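Possible substrate binding protein of ABC transporter system (Rhodopseudomonas palustris, PDB 3N0X) probably binds a branched-chain amino acid or related small ligand in the periplasm and delivers it to an ABC transporter for uptake. Local coordinates at residues L28-E33 with V270-K275; Y34-T39 with R45-I50. All coordinates share one frame; numbering follows the deposited sequence. Where two conformers were deposited one is given.

Interaction 1: residues L28-E33 with V270-K275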
loop_
_atom_site.group_PDB
_atom_site.type_symbol
_atom_site.label_atom_id
_atom_site.label_comp_id
_atom_site.label_asym_id
_atom_site.label_seq_id
_atom_site.Cartn_x
_atom_site.Cartn_y
_atom_site.Cartn_z
ATOM N N LEU A 28 -0.118 -6.983 13.149
ATOM C CA LEU A 28 1.048 -6.791 14.008
ATOM C C LEU A 28 1.140 -7.933 15.053
ATOM O O LEU A 28 2.217 -8.539 15.224
ATOM C CB LEU A 28 0.968 -5.435 14.717
ATOM C CG LEU A 28 2.100 -5.135 15.712
ATOM C CD1 LEU A 28 3.489 -5.141 15.045
ATOM C CD2 LEU A 28 1.796 -3.795 16.474
HETATM N N MSE A 29 0.035 -8.278 15.703
HETATM C CA MSE A 29 0.107 -9.287 16.760
HETATM C C MSE A 29 0.368 -10.654 16.195
HETATM O O MSE A 29 1.150 -11.399 16.758
HETATM C CB MSE A 29 -1.156 -9.290 17.613
HETATM C CG MSE A 29 -1.410 -7.970 18.308
HETATM SE SE MSE A 29 0.112 -7.118 19.166
HETATM C CE MSE A 29 0.343 -8.339 20.602
HETATM N N MSE A 30 -0.267 -10.978 15.077
HETATM C CA MSE A 30 -0.036 -12.273 14.409
HETATM C C MSE A 30 1.386 -12.383 13.861
HETATM O O MSE A 30 1.992 -13.462 13.904
HETATM C CB MSE A 30 -1.073 -12.502 13.302
HETATM C CG MSE A 30 -2.418 -12.806 13.888
HETATM SE SE MSE A 30 -3.760 -13.241 12.567
HETATM C CE MSE A 30 -3.096 -14.975 12.092
ATOM N N GLY A 31 1.931 -11.280 13.340
ATOM C CA GLY A 31 3.296 -11.289 12.890
ATOM C C GLY A 31 4.333 -11.500 13.989
ATOM O O GLY A 31 5.323 -12.218 13.797
ATOM N N LEU A 32 4.093 -10.877 15.151
ATOM C CA LEU A 32 4.992 -11.051 16.285
ATOM C C LEU A 32 4.883 -12.496 16.823
ATOM O O LEU A 32 5.880 -13.112 17.226
ATOM C CB LEU A 32 4.674 -10.030 17.383
ATOM C CG LEU A 32 4.939 -8.552 17.043
ATOM C CD1 LEU A 32 4.394 -7.623 18.142
ATOM C CD2 LEU A 32 6.480 -8.293 16.852
ATOM N N GLU A 33 3.660 -13.009 16.842
ATOM C CA GLU A 33 3.416 -14.408 17.194
ATOM C C GLU A 33 4.218 -15.344 16.249
ATOM O O GLU A 33 4.953 -16.256 16.676
ATOM C CB GLU A 33 1.913 -14.694 17.126
ATOM C CG GLU A 33 1.595 -16.200 17.208
ATOM C CD GLU A 33 0.127 -16.515 16.979
ATOM O OE1 GLU A 33 -0.666 -15.561 16.773
ATOM O OE2 GLU A 33 -0.233 -17.725 16.991
ATOM N N VAL A 270 -3.118 -16.725 6.291
ATOM C CA VAL A 270 -4.431 -16.951 5.709
ATOM C C VAL A 270 -5.185 -18.039 6.483
ATOM O O VAL A 270 -6.357 -17.878 6.870
ATOM C CB VAL A 270 -4.369 -17.228 4.197
ATOM C CG1 VAL A 270 -5.791 -17.663 3.725
ATOM C CG2 VAL A 270 -3.896 -15.987 3.448
ATOM N N THR A 271 -4.532 -19.159 6.737
ATOM C CA THR A 271 -5.193 -20.267 7.406
ATOM C C THR A 271 -5.617 -19.921 8.823
ATOM O O THR A 271 -6.773 -20.164 9.249
ATOM C CB THR A 271 -4.281 -21.474 7.404
ATOM O OG1 THR A 271 -4.051 -21.867 6.045
ATOM C CG2 THR A 271 -4.912 -22.646 8.168
ATOM N N GLU A 272 -4.715 -19.290 9.565
ATOM C CA GLU A 272 -5.004 -18.978 10.950
ATOM C C GLU A 272 -5.990 -17.838 11.086
ATOM O O GLU A 272 -6.804 -17.818 11.994
ATOM C CB GLU A 272 -3.695 -18.672 11.676
ATOM C CG GLU A 272 -3.816 -18.746 13.153
ATOM C CD GLU A 272 -4.273 -20.114 13.697
ATOM O OE1 GLU A 272 -3.802 -21.168 13.217
ATOM O OE2 GLU A 272 -5.092 -20.104 14.621
ATOM N N HIS A 273 -5.905 -16.862 10.185
ATOM C CA HIS A 273 -6.839 -15.739 10.203
ATOM C C HIS A 273 -8.239 -16.257 9.937
ATOM O O HIS A 273 -9.207 -15.848 10.587
ATOM C CB HIS A 273 -6.421 -14.669 9.188
ATOM C CG HIS A 273 -7.066 -13.325 9.397
ATOM N ND1 HIS A 273 -8.358 -13.050 8.998
ATOM C CD2 HIS A 273 -6.596 -12.178 9.965
ATOM C CE1 HIS A 273 -8.649 -11.792 9.289
ATOM N NE2 HIS A 273 -7.603 -11.234 9.875
ATOM N N GLN A 274 -8.372 -17.197 9.021
ATOM C CA GLN A 274 -9.711 -17.751 8.727
ATOM C C GLN A 274 -10.227 -18.548 9.904
ATOM O O GLN A 274 -11.416 -18.459 10.241
ATOM C CB GLN A 274 -9.722 -18.605 7.451
ATOM C CG GLN A 274 -11.172 -18.946 6.954
ATOM C CD GLN A 274 -11.860 -17.778 6.265
ATOM O OE1 GLN A 274 -11.210 -16.873 5.739
ATOM N NE2 GLN A 274 -13.202 -17.792 6.277
ATOM N N LYS A 275 -9.358 -19.308 10.567
ATOM C CA LYS A 275 -9.771 -20.111 11.740
ATOM C C LYS A 275 -10.235 -19.220 12.908
ATOM O O LYS A 275 -11.244 -19.522 13.573
ATOM C CB LYS A 275 -8.618 -20.991 12.211
ATOM C CG LYS A 275 -8.921 -21.799 13.444
ATOM C CD LYS A 275 -7.786 -22.723 13.817
ATOM C CE LYS A 275 -8.102 -23.499 15.104
ATOM N NZ LYS A 275 -6.964 -24.458 15.431
#
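Met30, a selenomethionine, sends CG out beside its backbone N and anti to its carbonyl carbon (chi1 -72°), runs on extended through chi2, and bends at chi3 (72°), which turns the terminal methyl against helix 264-277. There CE lies 3.8 Å from CB of Glu272 and 3.9 Å from the backbone N of His273, so the methyl rests on the helix surface where these two residues emerge. One atom back, SE of Met30 is 4.0 Å from CD2 of His273. The selenium stands 5.0 Å from the centroid of that imidazole, in an oblique Met-aromatic contact, and the two side chains cross at about a right angle. With 8.7 Å between CA of Met30 and CA of His273, the Met30 side chain fills much of the contact between these helices of a periplasmic binding protein fold, which are far apart in sequence. Across the ring from CD2, ND1 of His273 hydrogen-bonds to the carbonyl O of Ala279, and Phe277 meets the ring edge-to-face. Glu33 forms a salt bridge to Arg276, as does Glu272 in the conformer given, and the positive charge probably offsets the repulsion between the two carboxylates.

Interaction 2: residues Y34-T39 with R45-I50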
loop_
_atom_site.group_PDB
_atom_site.type_symbol
_atom_site.label_atom_id
_atom_site.label_comp_id
_atom_site.label_asym_id
_atom_site.label_seq_id
_atom_site.Cartn_x
_atom_site.Cartn_y
_atom_site.Cartn_z
ATOM N N TYR A 34 4.084 -15.112 14.940
ATOM C CA TYR A 34 4.795 -15.947 13.956
ATOM C C TYR A 34 6.307 -15.868 14.185
ATOM O O TYR A 34 7.003 -16.908 14.220
ATOM C CB TYR A 34 4.443 -15.512 12.528
ATOM C CG TYR A 34 5.136 -16.331 11.468
ATOM C CD1 TYR A 34 6.370 -15.949 10.958
ATOM C CD2 TYR A 34 4.523 -17.461 10.958
ATOM C CE1 TYR A 34 7.013 -16.747 9.983
ATOM C CE2 TYR A 34 5.112 -18.218 9.997
ATOM C CZ TYR A 34 6.353 -17.890 9.528
ATOM O OH TYR A 34 6.884 -18.718 8.558
ATOM N N ALA A 35 6.826 -14.644 14.316
ATOM C CA ALA A 35 8.289 -14.399 14.371
ATOM C C ALA A 35 8.909 -15.035 15.575
ATOM O O ALA A 35 10.083 -15.395 15.524
ATOM C CB ALA A 35 8.571 -12.910 14.381
ATOM N N THR A 36 8.146 -15.162 16.658
ATOM C CA THR A 36 8.649 -15.650 17.941
ATOM C C THR A 36 8.166 -17.047 18.273
ATOM O O THR A 36 8.353 -17.525 19.409
ATOM C CB THR A 36 8.245 -14.686 19.092
ATOM O OG1 THR A 36 6.809 -14.667 19.282
ATOM C CG2 THR A 36 8.770 -13.277 18.831
ATOM N N LYS A 37 7.540 -17.731 17.297
ATOM C CA LYS A 37 6.985 -19.074 17.501
ATOM C C LYS A 37 6.064 -19.115 18.705
ATOM O O LYS A 37 6.051 -20.102 19.474
ATOM C CB LYS A 37 8.068 -20.134 17.649
ATOM C CG LYS A 37 8.900 -20.306 16.412
ATOM C CD LYS A 37 9.933 -21.414 16.614
ATOM C CE LYS A 37 10.934 -21.465 15.471
ATOM N NZ LYS A 37 10.335 -22.051 14.270
ATOM N N GLY A 38 5.295 -18.024 18.866
ATOM C CA GLY A 38 4.332 -17.863 19.940
ATOM C C GLY A 38 4.867 -17.475 21.305
ATOM O O GLY A 38 4.074 -17.365 22.242
ATOM N N THR A 39 6.175 -17.326 21.466
ATOM C CA THR A 39 6.748 -17.008 22.774
ATOM C C THR A 39 6.628 -15.536 23.152
ATOM O O THR A 39 6.708 -15.190 24.335
ATOM C CB THR A 39 8.238 -17.383 22.886
ATOM O OG1 THR A 39 9.044 -16.512 22.080
ATOM C CG2 THR A 39 8.465 -18.914 22.542
ATOM N N ARG A 45 14.249 -10.896 25.493
ATOM C CA ARG A 45 13.415 -9.745 25.787
ATOM C C ARG A 45 11.964 -10.106 25.558
ATOM O O ARG A 45 11.619 -10.579 24.480
ATOM C CB ARG A 45 13.758 -8.564 24.844
ATOM C CG ARG A 45 15.231 -8.063 24.827
ATOM C CD ARG A 45 15.359 -6.759 23.946
ATOM N NE ARG A 45 16.748 -6.397 23.590
ATOM C CZ ARG A 45 17.495 -7.037 22.684
ATOM N NH1 ARG A 45 17.020 -8.098 22.030
ATOM N NH2 ARG A 45 18.729 -6.629 22.432
ATOM N N LYS A 46 11.106 -9.839 26.534
ATOM C CA LYS A 46 9.671 -9.998 26.342
ATOM C C LYS A 46 9.185 -8.847 25.454
ATOM O O LYS A 46 9.546 -7.699 25.665
ATOM C CB LYS A 46 8.917 -10.020 27.676
ATOM C CG LYS A 46 7.363 -9.814 27.623
ATOM C CD LYS A 46 6.549 -10.813 26.814
ATOM C CE LYS A 46 7.011 -12.249 26.992
ATOM N NZ LYS A 46 6.100 -13.238 26.390
ATOM N N ILE A 47 8.392 -9.172 24.447
ATOM C CA ILE A 47 7.859 -8.130 23.535
ATOM C C ILE A 47 6.538 -7.637 24.093
ATOM O O ILE A 47 5.656 -8.429 24.349
ATOM C CB ILE A 47 7.645 -8.650 22.110
ATOM C CG1 ILE A 47 8.947 -9.268 21.597
ATOM C CG2 ILE A 47 7.112 -7.512 21.200
ATOM C CD1 ILE A 47 8.921 -9.859 20.199
ATOM N N VAL A 48 6.429 -6.317 24.274
ATOM C CA VAL A 48 5.207 -5.677 24.770
ATOM C C VAL A 48 4.777 -4.623 23.752
ATOM O O VAL A 48 5.570 -3.791 23.339
ATOM C CB VAL A 48 5.443 -5.006 26.164
ATOM C CG1 VAL A 48 4.195 -4.229 26.643
ATOM C CG2 VAL A 48 5.881 -6.081 27.184
ATOM N N VAL A 49 3.524 -4.701 23.341
ATOM C CA VAL A 49 2.960 -3.738 22.427
ATOM C C VAL A 49 2.043 -2.782 23.168
ATOM O O VAL A 49 1.148 -3.224 23.885
ATOM C CB VAL A 49 2.187 -4.422 21.321
ATOM C CG1 VAL A 49 1.509 -3.399 20.429
ATOM C CG2 VAL A 49 3.158 -5.291 20.496
ATOM N N ILE A 50 2.320 -1.485 23.001
ATOM C CA ILE A 50 1.546 -0.374 23.553
ATOM C C ILE A 50 0.789 0.244 22.387
ATOM O O ILE A 50 1.453 0.701 21.463
ATOM C CB ILE A 50 2.517 0.715 24.097
ATOM C CG1 ILE A 50 3.411 0.140 25.201
ATOM C CG2 ILE A 50 1.755 1.942 24.613
ATOM C CD1 ILE A 50 2.628 -0.677 26.181
#
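Lys46 reaches Thr39 with the end of its side chain. CB points along the flank of the contact, CG leaves anti to the backbone N (chi1 165°), and the turns at chi2 and chi3 carry the chain round. The side chain also touches Met40; CE comes within 4.0 Å of O of Thr39, and in the conformer given NZ ends the chain with a hydrogen bond of 2.9 Å to the same O. The ammonium lies in the carbonyl plane, at a C=O...N angle of 149°. Deeper in, Ile47 and Thr36 meet tip to tip, CD1 of the isoleucine 3.7 Å from CG2 of the threonine. The segment 34-39 closes helix 18-35 with a Schellman motif, Lys37 taking the positive-phi position, and the type I' turn Thr36-Thr39 overlaps it. Two donors grip O of Thr36: Thr39 N, and Thr39 OG1 at 2.9 Å, the hydroxyl arriving on a lone pair. Thr36 OG1 bonds to Leu32 O and Met40 N, tying the helix end to the outgoing chain. Strand 45-53 lies between strands 41-42 and 5-11 in the sheet, with Ile47 packed also on Leu32 of helix 18-35, while Ala35 touches Val296 of helix 283-302.

Helix 18-35 is common to both contacts, whose centres lie about 13 Å apart. Met30 leaves it for helix 264-277, whereas Leu28, Met29 and Leu32 pack on strand 45-53: CD1 of Leu32 is 3.5 Å from CG2 of Val49, and SE of Met29 is 3.8 Å from that same CG2. The helix thus lies between strand 45-53 and helix 264-277, with helix 283-302 also packing on Leu28 and Leu32. A probable hydrogen bond of 2.8 Å from Gly38 N to Glu33 O joins the segments directly, as part of the Schellman ending. Along the sequence, interaction 2 is a local link nested inside the long loop that interaction 1 closes.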